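Local coordinates for protein RNA-dependent RNA Polymerase (Bombyx mori cytoplasmic polyhedrosis virus, PDB 6TZ0) that catalyses RNA-templated RNA synthesis, probably transcribing the viral double-stranded genome into plus strands and, after core assembly, copying these into minus strands, at residues H41-N46 / A151-L156; T163-R168 / L222-S227; P309-Y314 / R336-D341. All blocks are in the same frame, centred on the assembly; numbering follows the deposited sequence.

The three contacts come in series along the chain, each closing before the next opens, and they run through neighbouring helices of the N-terminal part of the polymerase. Interaction 1 joins helices 37-44 and 145-160, and its centre lies about 14 Å from that of interaction 2, where helices 166-175 and 224-237 begin; Tyr165 and Arg168 pack against Ile153 between them. Interaction 3, between helices 309-320 and 325-339, is centred about 15 Å from interaction 2, and Tyr314 and Glu226 bring the two together. Interactions 1 and 3 do not touch, their centres about 25 Å apart, so interaction 2 lies between the other two and touches both, and the contacts join these helices into one packed group.

Interaction 1: H41-N46 / A151-L156; sequences HDFLFN and AVIASL
Phe43 reaches across from helix 37-44 and rests the far end of its ring against helix 145-160. Its CE2 meets the CG2 methyl of Ile153 at 3.7 Å. The ring's CZ comes to 4.0 Å from CA of Ala154. The backbone N of Ala154 lies in the ring plane, at the edge, so the phenyl group probes the helix backbone as well as its side chains. A first torsion of 180° puts the ring of Phe43 opposite the backbone N and carries it straight out to the partner helix. Leu44 adds a second apolar touch: its CD2 methyl lies 4.0 Å from CG1 of Ile153. The two branches of Ile153 thus divide the work, CG2 serving Phe43 and CG1 serving Leu44. No hydrogen bond crosses the contact.

In the next shell, Arg168 and Tyr165 pack on Ile153, Leu7 on Ala154, and Asp157 on Phe43, while Trp146 and Cys150 of helix 145-160 touch Leu44. At the end of helix 37-44 Phe45 departs from helical geometry and settles against Val171 and Phe175. This is apolar helix-helix packing near an ATP site: the side chain of Leu44 lies about 8 Å from that of Arg147 and about 9 Å from that of Arg37, both residues that bind ATP in another structure of this protein; no ATP is bound to this chain here.

Interaction 2: T163-R168 / L222-S227; sequences TNYPLR and LTHVES
The imidazole of His224 and the phenol ring of Tyr165 meet obliquely, with centroids 5.7 Å apart and planes at 39°. Arg168 lays its CG over one face of the Tyr165 ring, offset toward the rim, and Tyr160 meets the His224 ring edge-to-face. The closest touch between the two segments is made by CE1 of His224, which lies 3.5 Å from CB of Tyr165 and also approaches CG at the root of the phenol ring. Next in sequence, Pro166 sets CD 3.8 Å from CB of His224, and the two side chains cross at about a right angle. The histidine is therefore held along its length, its CB by the proline and the outer part of its ring by the tyrosine.

Tyr165 turns its ring between its own backbone N and carbonyl carbon (chi1 56°), which directs the phenol away from the partner segment toward helix 145-160. There its OH hydrogen-bonds Asp157, whose carboxylate also forms a salt bridge with Arg168. On the other side of the contact, Thr223 is the N-cap of the helix that carries His224. It forms a capping box with Glu226: Thr223 N donates to Glu226 OE1 at 3.2 Å, approaching from above the carboxylate plane, and Glu226 N makes a weak return bond to Thr223 OG1.

The contact brings together the first turns of helices 166-175 and 224-237, with helix 145-160 behind Tyr165, helix 206-218 against Ser227, and helix 325-339 against Leu222 and Glu226.

Interaction 3: P309-Y314 / R336-D341; sequences PEFNEY and RAMTND
Phe311 is the first residue of helix 309-320 in this segment to meet helix 325-339, and it touches two residues there. The sulfur of Met338 sits at the edge of its ring, near the ring plane, with SD 3.6 Å from CE1 in a Met-aromatic contact. At the ring's far end, CZ lies 3.6 Å from the CG2 methyl of Thr339. One turn on, Tyr314 receives the same methionine differently: the CE methyl lies over one face of its ring, 3.9 Å from the centroid and 21° off the normal, a CH-pi contact, while SD, oblique to the ring, makes a second Met-aromatic contact. Beyond CG the Met338 chain is extended (chi2 176°, chi3 -175°), which carries the thioether out between the two aromatic rings.

The phenol OH of Tyr314 hydrogen-bonds Glu226, and Thr339 OG1 bonds back to the carbonyl of Cys335, so both polar ends are engaged beside this apolar cluster. Helix 224-237 packs alongside both partners: His233 stacks on Phe311, and Val229 and Ala230 press on Met338. The contact thus links consecutive helices 309-320 and 325-339 near the end of the latter, with helix 224-237 as the third member.

Interaction 1: H41-N46 / A151-L156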
loop_
_atom_site.group_PDB
_atom_site.type_symbol
_atom_site.label_atom_id
_atom_site.label_comp_id
_atom_site.label_asym_id
_atom_site.label_seq_id
_atom_site.Cartn_x
_atom_site.Cartn_y
_atom_site.Cartn_z
ATOM N N HIS A 41 -26.913 -32.181 7.586
ATOM C CA HIS A 41 -27.345 -32.206 8.977
ATOM C C HIS A 41 -27.332 -33.621 9.538
ATOM O O HIS A 41 -27.063 -33.807 10.728
ATOM C CB HIS A 41 -28.741 -31.596 9.114
ATOM C CG HIS A 41 -29.172 -31.388 10.532
ATOM N ND1 HIS A 41 -29.747 -32.386 11.289
ATOM C CD2 HIS A 41 -29.112 -30.298 11.330
ATOM C CE1 HIS A 41 -30.011 -31.922 12.496
ATOM N NE2 HIS A 41 -29.640 -30.656 12.546
ATOM N N ASP A 42 -27.602 -34.623 8.699
ATOM C CA ASP A 42 -27.547 -36.012 9.148
ATOM C C ASP A 42 -26.111 -36.459 9.399
ATOM O O ASP A 42 -25.841 -37.191 10.356
ATOM C CB ASP A 42 -28.209 -36.907 8.102
ATOM C CG ASP A 42 -28.539 -38.289 8.627
ATOM O OD1 ASP A 42 -28.342 -38.552 9.830
ATOM O OD2 ASP A 42 -28.991 -39.128 7.822
ATOM N N PHE A 43 -25.181 -36.030 8.546
ATOM C CA PHE A 43 -23.784 -36.421 8.683
ATOM C C PHE A 43 -23.128 -35.734 9.869
ATOM O O PHE A 43 -22.379 -36.366 10.622
ATOM C CB PHE A 43 -23.035 -36.092 7.394
ATOM C CG PHE A 43 -21.583 -36.454 7.421
ATOM C CD1 PHE A 43 -21.186 -37.774 7.313
ATOM C CD2 PHE A 43 -20.610 -35.472 7.533
ATOM C CE1 PHE A 43 -19.853 -38.113 7.330
ATOM C CE2 PHE A 43 -19.272 -35.807 7.553
ATOM C CZ PHE A 43 -18.895 -37.128 7.452
ATOM N N LEU A 44 -23.391 -34.443 10.051
ATOM C CA LEU A 44 -22.746 -33.722 11.137
ATOM C C LEU A 44 -23.375 -34.011 12.489
ATOM O O LEU A 44 -22.715 -33.821 13.513
ATOM C CB LEU A 44 -22.778 -32.217 10.865
ATOM C CG LEU A 44 -21.943 -31.717 9.685
ATOM C CD1 LEU A 44 -22.204 -30.253 9.434
ATOM C CD2 LEU A 44 -20.471 -31.945 9.940
ATOM N N PHE A 45 -24.622 -34.471 12.524
ATOM C CA PHE A 45 -25.362 -34.624 13.771
ATOM C C PHE A 45 -26.062 -35.970 13.817
ATOM O O PHE A 45 -27.259 -36.066 14.094
ATOM C CB PHE A 45 -26.373 -33.503 13.949
ATOM C CG PHE A 45 -25.777 -32.142 13.839
ATOM C CD1 PHE A 45 -24.889 -31.684 14.792
ATOM C CD2 PHE A 45 -26.124 -31.308 12.793
ATOM C CE1 PHE A 45 -24.336 -30.432 14.691
ATOM C CE2 PHE A 45 -25.578 -30.049 12.688
ATOM C CZ PHE A 45 -24.686 -29.610 13.638
ATOM N N ASN A 46 -25.322 -37.032 13.524
ATOM C CA ASN A 46 -25.854 -38.379 13.641
ATOM C C ASN A 46 -26.073 -38.729 15.111
ATOM O O ASN A 46 -25.443 -38.167 16.010
ATOM C CB ASN A 46 -24.898 -39.377 12.987
ATOM C CG ASN A 46 -25.522 -40.741 12.766
ATOM O OD1 ASN A 46 -26.697 -40.958 13.059
ATOM N ND2 ASN A 46 -24.729 -41.674 12.255
ATOM N N ALA A 151 -16.464 -31.040 4.886
ATOM C CA ALA A 151 -15.209 -31.474 4.276
ATOM C C ALA A 151 -14.170 -31.836 5.330
ATOM O O ALA A 151 -13.498 -32.873 5.212
ATOM C CB ALA A 151 -14.676 -30.390 3.346
ATOM N N VAL A 152 -14.058 -31.018 6.382
ATOM C CA VAL A 152 -13.097 -31.293 7.454
ATOM C C VAL A 152 -13.458 -32.580 8.199
ATOM O O VAL A 152 -12.600 -33.445 8.433
ATOM C CB VAL A 152 -13.006 -30.094 8.415
ATOM C CG1 VAL A 152 -12.115 -30.411 9.590
ATOM C CG2 VAL A 152 -12.465 -28.897 7.695
ATOM N N ILE A 153 -14.740 -32.741 8.543
ATOM C CA ILE A 153 -15.178 -33.915 9.297
ATOM C C ILE A 153 -15.082 -35.184 8.447
ATOM O O ILE A 153 -14.692 -36.247 8.947
ATOM C CB ILE A 153 -16.597 -33.675 9.849
ATOM C CG1 ILE A 153 -16.585 -32.537 10.871
ATOM C CG2 ILE A 153 -17.181 -34.912 10.475
ATOM C CD1 ILE A 153 -15.712 -32.790 12.065
ATOM N N ALA A 154 -15.369 -35.079 7.143
ATOM C CA ALA A 154 -15.235 -36.216 6.237
ATOM C C ALA A 154 -13.786 -36.660 6.097
ATOM O O ALA A 154 -13.498 -37.866 6.082
ATOM C CB ALA A 154 -15.798 -35.856 4.870
ATOM N N SER A 155 -12.863 -35.695 6.003
ATOM C CA SER A 155 -11.446 -36.031 5.916
ATOM C C SER A 155 -10.955 -36.710 7.187
ATOM O O SER A 155 -10.218 -37.703 7.119
ATOM C CB SER A 155 -10.631 -34.775 5.637
ATOM O OG SER A 155 -10.686 -33.911 6.752
ATOM N N LEU A 156 -11.376 -36.202 8.354
ATOM C CA LEU A 156 -10.990 -36.825 9.621
ATOM C C LEU A 156 -11.561 -38.232 9.762
ATOM O O LEU A 156 -10.884 -39.131 10.280
ATOM C CB LEU A 156 -11.440 -35.947 10.781
ATOM C CG LEU A 156 -10.715 -34.648 11.096
ATOM C CD1 LEU A 156 -11.608 -33.772 11.911
ATOM C CD2 LEU A 156 -9.498 -34.972 11.914
#

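Interaction 2: T163-R168 / L222-S227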
loop_
_atom_site.group_PDB
_atom_site.type_symbol
_atom_site.label_atom_id
_atom_site.label_comp_id
_atom_site.label_asym_id
_atom_site.label_seq_id
_atom_site.Cartn_x
_atom_site.Cartn_y
_atom_site.Cartn_z
ATOM N N THR A 163 -15.380 -42.795 14.157
ATOM C CA THR A 163 -16.125 -41.563 14.334
ATOM C C THR A 163 -16.071 -41.030 15.763
ATOM O O THR A 163 -16.685 -39.997 16.041
ATOM C CB THR A 163 -17.575 -41.777 13.889
ATOM O OG1 THR A 163 -18.264 -40.525 13.877
ATOM C CG2 THR A 163 -18.289 -42.740 14.819
ATOM N N ASN A 164 -15.348 -41.688 16.666
ATOM C CA ASN A 164 -15.255 -41.255 18.056
ATOM C C ASN A 164 -13.943 -40.512 18.294
ATOM O O ASN A 164 -12.982 -41.076 18.823
ATOM C CB ASN A 164 -15.431 -42.436 19.017
ATOM C CG ASN A 164 -14.599 -43.641 18.637
ATOM O OD1 ASN A 164 -13.836 -43.605 17.673
ATOM N ND2 ASN A 164 -14.738 -44.717 19.401
ATOM N N TYR A 165 -13.925 -39.239 17.916
ATOM C CA TYR A 165 -12.854 -38.313 18.254
ATOM C C TYR A 165 -13.505 -37.019 18.734
ATOM O O TYR A 165 -14.642 -36.722 18.350
ATOM C CB TYR A 165 -11.906 -38.092 17.054
ATOM C CG TYR A 165 -12.545 -37.623 15.776
ATOM C CD1 TYR A 165 -12.711 -36.273 15.511
ATOM C CD2 TYR A 165 -12.957 -38.534 14.822
ATOM C CE1 TYR A 165 -13.289 -35.853 14.345
ATOM C CE2 TYR A 165 -13.532 -38.122 13.659
ATOM C CZ TYR A 165 -13.698 -36.781 13.422
ATOM O OH TYR A 165 -14.286 -36.367 12.256
ATOM N N PRO A 166 -12.832 -36.253 19.617
ATOM C CA PRO A 166 -13.546 -35.200 20.376
ATOM C C PRO A 166 -14.114 -34.043 19.569
ATOM O O PRO A 166 -14.976 -33.308 20.079
ATOM C CB PRO A 166 -12.469 -34.696 21.341
ATOM C CG PRO A 166 -11.538 -35.801 21.479
ATOM C CD PRO A 166 -11.482 -36.470 20.169
ATOM N N LEU A 167 -13.667 -33.855 18.330
ATOM C CA LEU A 167 -14.166 -32.729 17.551
ATOM C C LEU A 167 -15.609 -32.965 17.118
ATOM O O LEU A 167 -16.368 -32.010 16.928
ATOM C CB LEU A 167 -13.250 -32.473 16.354
ATOM C CG LEU A 167 -13.478 -31.179 15.562
ATOM C CD1 LEU A 167 -13.243 -29.966 16.444
ATOM C CD2 LEU A 167 -12.594 -31.111 14.338
ATOM N N ARG A 168 -16.027 -34.234 17.025
ATOM C CA ARG A 168 -17.432 -34.536 16.773
ATOM C C ARG A 168 -18.308 -34.116 17.946
ATOM O O ARG A 168 -19.400 -33.569 17.749
ATOM C CB ARG A 168 -17.628 -36.027 16.495
ATOM C CG ARG A 168 -16.866 -36.554 15.313
ATOM C CD ARG A 168 -17.252 -35.837 14.047
ATOM N NE ARG A 168 -18.636 -36.034 13.638
ATOM C CZ ARG A 168 -19.045 -36.995 12.817
ATOM N NH1 ARG A 168 -18.174 -37.854 12.315
ATOM N NH2 ARG A 168 -20.323 -37.088 12.491
ATOM N N LEU A 222 -1.584 -30.926 15.845
ATOM C CA LEU A 222 -2.350 -31.199 17.048
ATOM C C LEU A 222 -2.812 -32.645 17.058
ATOM O O LEU A 222 -3.187 -33.194 16.021
ATOM C CB LEU A 222 -3.562 -30.279 17.159
ATOM C CG LEU A 222 -3.318 -28.797 17.402
ATOM C CD1 LEU A 222 -4.639 -28.069 17.382
ATOM C CD2 LEU A 222 -2.620 -28.583 18.720
ATOM N N THR A 223 -2.773 -33.258 18.232
ATOM C CA THR A 223 -3.400 -34.550 18.440
ATOM C C THR A 223 -4.848 -34.313 18.866
ATOM O O THR A 223 -5.349 -33.188 18.823
ATOM C CB THR A 223 -2.605 -35.364 19.455
ATOM O OG1 THR A 223 -2.620 -34.706 20.725
ATOM C CG2 THR A 223 -1.172 -35.503 18.997
ATOM N N HIS A 224 -5.548 -35.367 19.280
ATOM C CA HIS A 224 -6.945 -35.191 19.665
ATOM C C HIS A 224 -7.074 -34.557 21.045
ATOM O O HIS A 224 -7.954 -33.714 21.266
ATOM C CB HIS A 224 -7.676 -36.529 19.600
ATOM C CG HIS A 224 -7.817 -37.066 18.213
ATOM N ND1 HIS A 224 -8.710 -36.550 17.303
ATOM C CD2 HIS A 224 -7.165 -38.063 17.571
ATOM C CE1 HIS A 224 -8.613 -37.211 16.165
ATOM N NE2 HIS A 224 -7.680 -38.133 16.300
ATOM N N VAL A 225 -6.182 -34.917 21.966
ATOM C CA VAL A 225 -6.215 -34.322 23.295
ATOM C C VAL A 225 -5.763 -32.869 23.225
ATOM O O VAL A 225 -6.284 -31.993 23.932
ATOM C CB VAL A 225 -5.331 -35.138 24.252
ATOM C CG1 VAL A 225 -5.701 -34.849 25.677
ATOM C CG2 VAL A 225 -5.397 -36.606 23.938
ATOM N N GLU A 226 -4.800 -32.587 22.351
ATOM C CA GLU A 226 -4.394 -31.211 22.117
ATOM C C GLU A 226 -5.485 -30.410 21.422
ATOM O O GLU A 226 -5.588 -29.199 21.636
ATOM C CB GLU A 226 -3.104 -31.190 21.309
ATOM C CG GLU A 226 -1.893 -31.642 22.095
ATOM C CD GLU A 226 -0.642 -31.662 21.259
ATOM O OE1 GLU A 226 -0.755 -31.537 20.027
ATOM O OE2 GLU A 226 0.457 -31.781 21.833
ATOM N N SER A 227 -6.331 -31.066 20.624
ATOM C CA SER A 227 -7.487 -30.378 20.064
ATOM C C SER A 227 -8.509 -30.048 21.137
ATOM O O SER A 227 -9.180 -29.013 21.047
ATOM C CB SER A 227 -8.137 -31.220 18.975
ATOM O OG SER A 227 -8.764 -32.365 19.510
#

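Interaction 3: P309-Y314 / R336-D341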
loop_
_atom_site.group_PDB
_atom_site.type_symbol
_atom_site.label_atom_id
_atom_site.label_comp_id
_atom_site.label_asym_id
_atom_site.label_seq_id
_atom_site.Cartn_x
_atom_site.Cartn_y
_atom_site.Cartn_z
ATOM N N PRO A 309 -5.685 -21.601 32.756
ATOM C CA PRO A 309 -4.719 -22.492 33.421
ATOM C C PRO A 309 -4.569 -23.869 32.798
ATOM O O PRO A 309 -3.566 -24.532 33.078
ATOM C CB PRO A 309 -5.259 -22.584 34.853
ATOM C CG PRO A 309 -6.684 -22.247 34.742
ATOM C CD PRO A 309 -6.791 -21.236 33.653
ATOM N N GLU A 310 -5.499 -24.320 31.959
ATOM C CA GLU A 310 -5.252 -25.546 31.203
ATOM C C GLU A 310 -4.191 -25.317 30.134
ATOM O O GLU A 310 -3.282 -26.138 29.955
ATOM C CB GLU A 310 -6.549 -26.043 30.570
ATOM C CG GLU A 310 -6.429 -27.368 29.844
ATOM C CD GLU A 310 -7.729 -27.787 29.190
ATOM O OE1 GLU A 310 -8.699 -27.006 29.239
ATOM O OE2 GLU A 310 -7.784 -28.897 28.628
ATOM N N PHE A 311 -4.273 -24.185 29.440
ATOM C CA PHE A 311 -3.268 -23.834 28.448
ATOM C C PHE A 311 -1.944 -23.470 29.110
ATOM O O PHE A 311 -0.871 -23.798 28.587
ATOM C CB PHE A 311 -3.810 -22.696 27.584
ATOM C CG PHE A 311 -2.886 -22.260 26.500
ATOM C CD1 PHE A 311 -2.566 -23.118 25.466
ATOM C CD2 PHE A 311 -2.394 -20.967 26.475
ATOM C CE1 PHE A 311 -1.725 -22.717 24.459
ATOM C CE2 PHE A 311 -1.562 -20.560 25.463
ATOM C CZ PHE A 311 -1.223 -21.438 24.457
ATOM N N ASN A 312 -2.001 -22.825 30.278
ATOM C CA ASN A 312 -0.791 -22.550 31.048
ATOM C C ASN A 312 -0.137 -23.843 31.528
ATOM O O ASN A 312 1.096 -23.961 31.548
ATOM C CB ASN A 312 -1.134 -21.653 32.237
ATOM C CG ASN A 312 0.088 -21.049 32.886
ATOM O OD1 ASN A 312 1.203 -21.180 32.390
ATOM N ND2 ASN A 312 -0.114 -20.403 34.022
ATOM N N GLU A 313 -0.949 -24.832 31.899
ATOM C CA GLU A 313 -0.401 -26.103 32.345
ATOM C C GLU A 313 0.195 -26.875 31.175
ATOM O O GLU A 313 1.201 -27.577 31.334
ATOM C CB GLU A 313 -1.492 -26.906 33.051
ATOM C CG GLU A 313 -1.019 -28.171 33.743
ATOM C CD GLU A 313 -2.118 -28.829 34.565
ATOM O OE1 GLU A 313 -3.257 -28.315 34.563
ATOM O OE2 GLU A 313 -1.841 -29.854 35.223
ATOM N N TYR A 314 -0.387 -26.717 29.980
ATOM C CA TYR A 314 0.217 -27.284 28.776
ATOM C C TYR A 314 1.561 -26.632 28.460
ATOM O O TYR A 314 2.502 -27.312 28.036
ATOM C CB TYR A 314 -0.730 -27.138 27.589
ATOM C CG TYR A 314 -0.197 -27.741 26.309
ATOM C CD1 TYR A 314 -0.188 -29.112 26.118
ATOM C CD2 TYR A 314 0.299 -26.935 25.296
ATOM C CE1 TYR A 314 0.295 -29.665 24.957
ATOM C CE2 TYR A 314 0.790 -27.478 24.134
ATOM C CZ TYR A 314 0.784 -28.843 23.970
ATOM O OH TYR A 314 1.269 -29.393 22.810
ATOM N N ARG A 336 1.090 -22.470 18.421
ATOM C CA ARG A 336 0.645 -21.635 17.306
ATOM C C ARG A 336 -0.743 -22.048 16.841
ATOM O O ARG A 336 -1.569 -21.196 16.500
ATOM C CB ARG A 336 1.629 -21.708 16.132
ATOM C CG ARG A 336 2.993 -21.113 16.400
ATOM C CD ARG A 336 2.843 -19.667 16.708
ATOM N NE ARG A 336 2.419 -18.883 15.554
ATOM C CZ ARG A 336 3.227 -18.093 14.863
ATOM N NH1 ARG A 336 4.478 -17.935 15.257
ATOM N NH2 ARG A 336 2.769 -17.419 13.824
ATOM N N ALA A 337 -1.015 -23.353 16.820
ATOM C CA ALA A 337 -2.361 -23.812 16.492
ATOM C C ALA A 337 -3.353 -23.511 17.608
ATOM O O ALA A 337 -4.552 -23.381 17.350
ATOM C CB ALA A 337 -2.344 -25.306 16.191
ATOM N N MET A 338 -2.881 -23.408 18.849
ATOM C CA MET A 338 -3.781 -23.166 19.970
ATOM C C MET A 338 -4.121 -21.697 20.158
ATOM O O MET A 338 -5.173 -21.388 20.722
ATOM C CB MET A 338 -3.184 -23.711 21.263
ATOM C CG MET A 338 -3.191 -25.213 21.343
ATOM S SD MET A 338 -2.401 -25.874 22.811
ATOM C CE MET A 338 -2.479 -27.614 22.430
ATOM N N THR A 339 -3.260 -20.779 19.731
ATOM C CA THR A 339 -3.545 -19.361 19.920
ATOM C C THR A 339 -4.065 -18.665 18.669
ATOM O O THR A 339 -4.849 -17.723 18.779
ATOM C CB THR A 339 -2.300 -18.630 20.428
ATOM O OG1 THR A 339 -1.195 -18.909 19.565
ATOM C CG2 THR A 339 -1.960 -19.047 21.841
ATOM N N ASN A 340 -3.641 -19.086 17.481
ATOM C CA ASN A 340 -4.149 -18.496 16.252
ATOM C C ASN A 340 -5.360 -19.277 15.768
ATOM O O ASN A 340 -5.452 -20.495 15.931
ATOM C CB ASN A 340 -3.071 -18.463 15.165
ATOM C CG ASN A 340 -3.454 -17.594 13.970
ATOM O OD1 ASN A 340 -4.522 -16.987 13.936
ATOM N ND2 ASN A 340 -2.573 -17.537 12.980
ATOM N N ASP A 341 -6.288 -18.553 15.150
ATOM C CA ASP A 341 -7.594 -19.081 14.791
ATOM C C ASP A 341 -7.737 -19.373 13.307
ATOM O O ASP A 341 -8.570 -20.201 12.931
ATOM C CB ASP A 341 -8.668 -18.072 15.185
ATOM C CG ASP A 341 -10.040 -18.674 15.291
ATOM O OD1 ASP A 341 -10.174 -19.909 15.215
ATOM O OD2 ASP A 341 -10.999 -17.896 15.442
#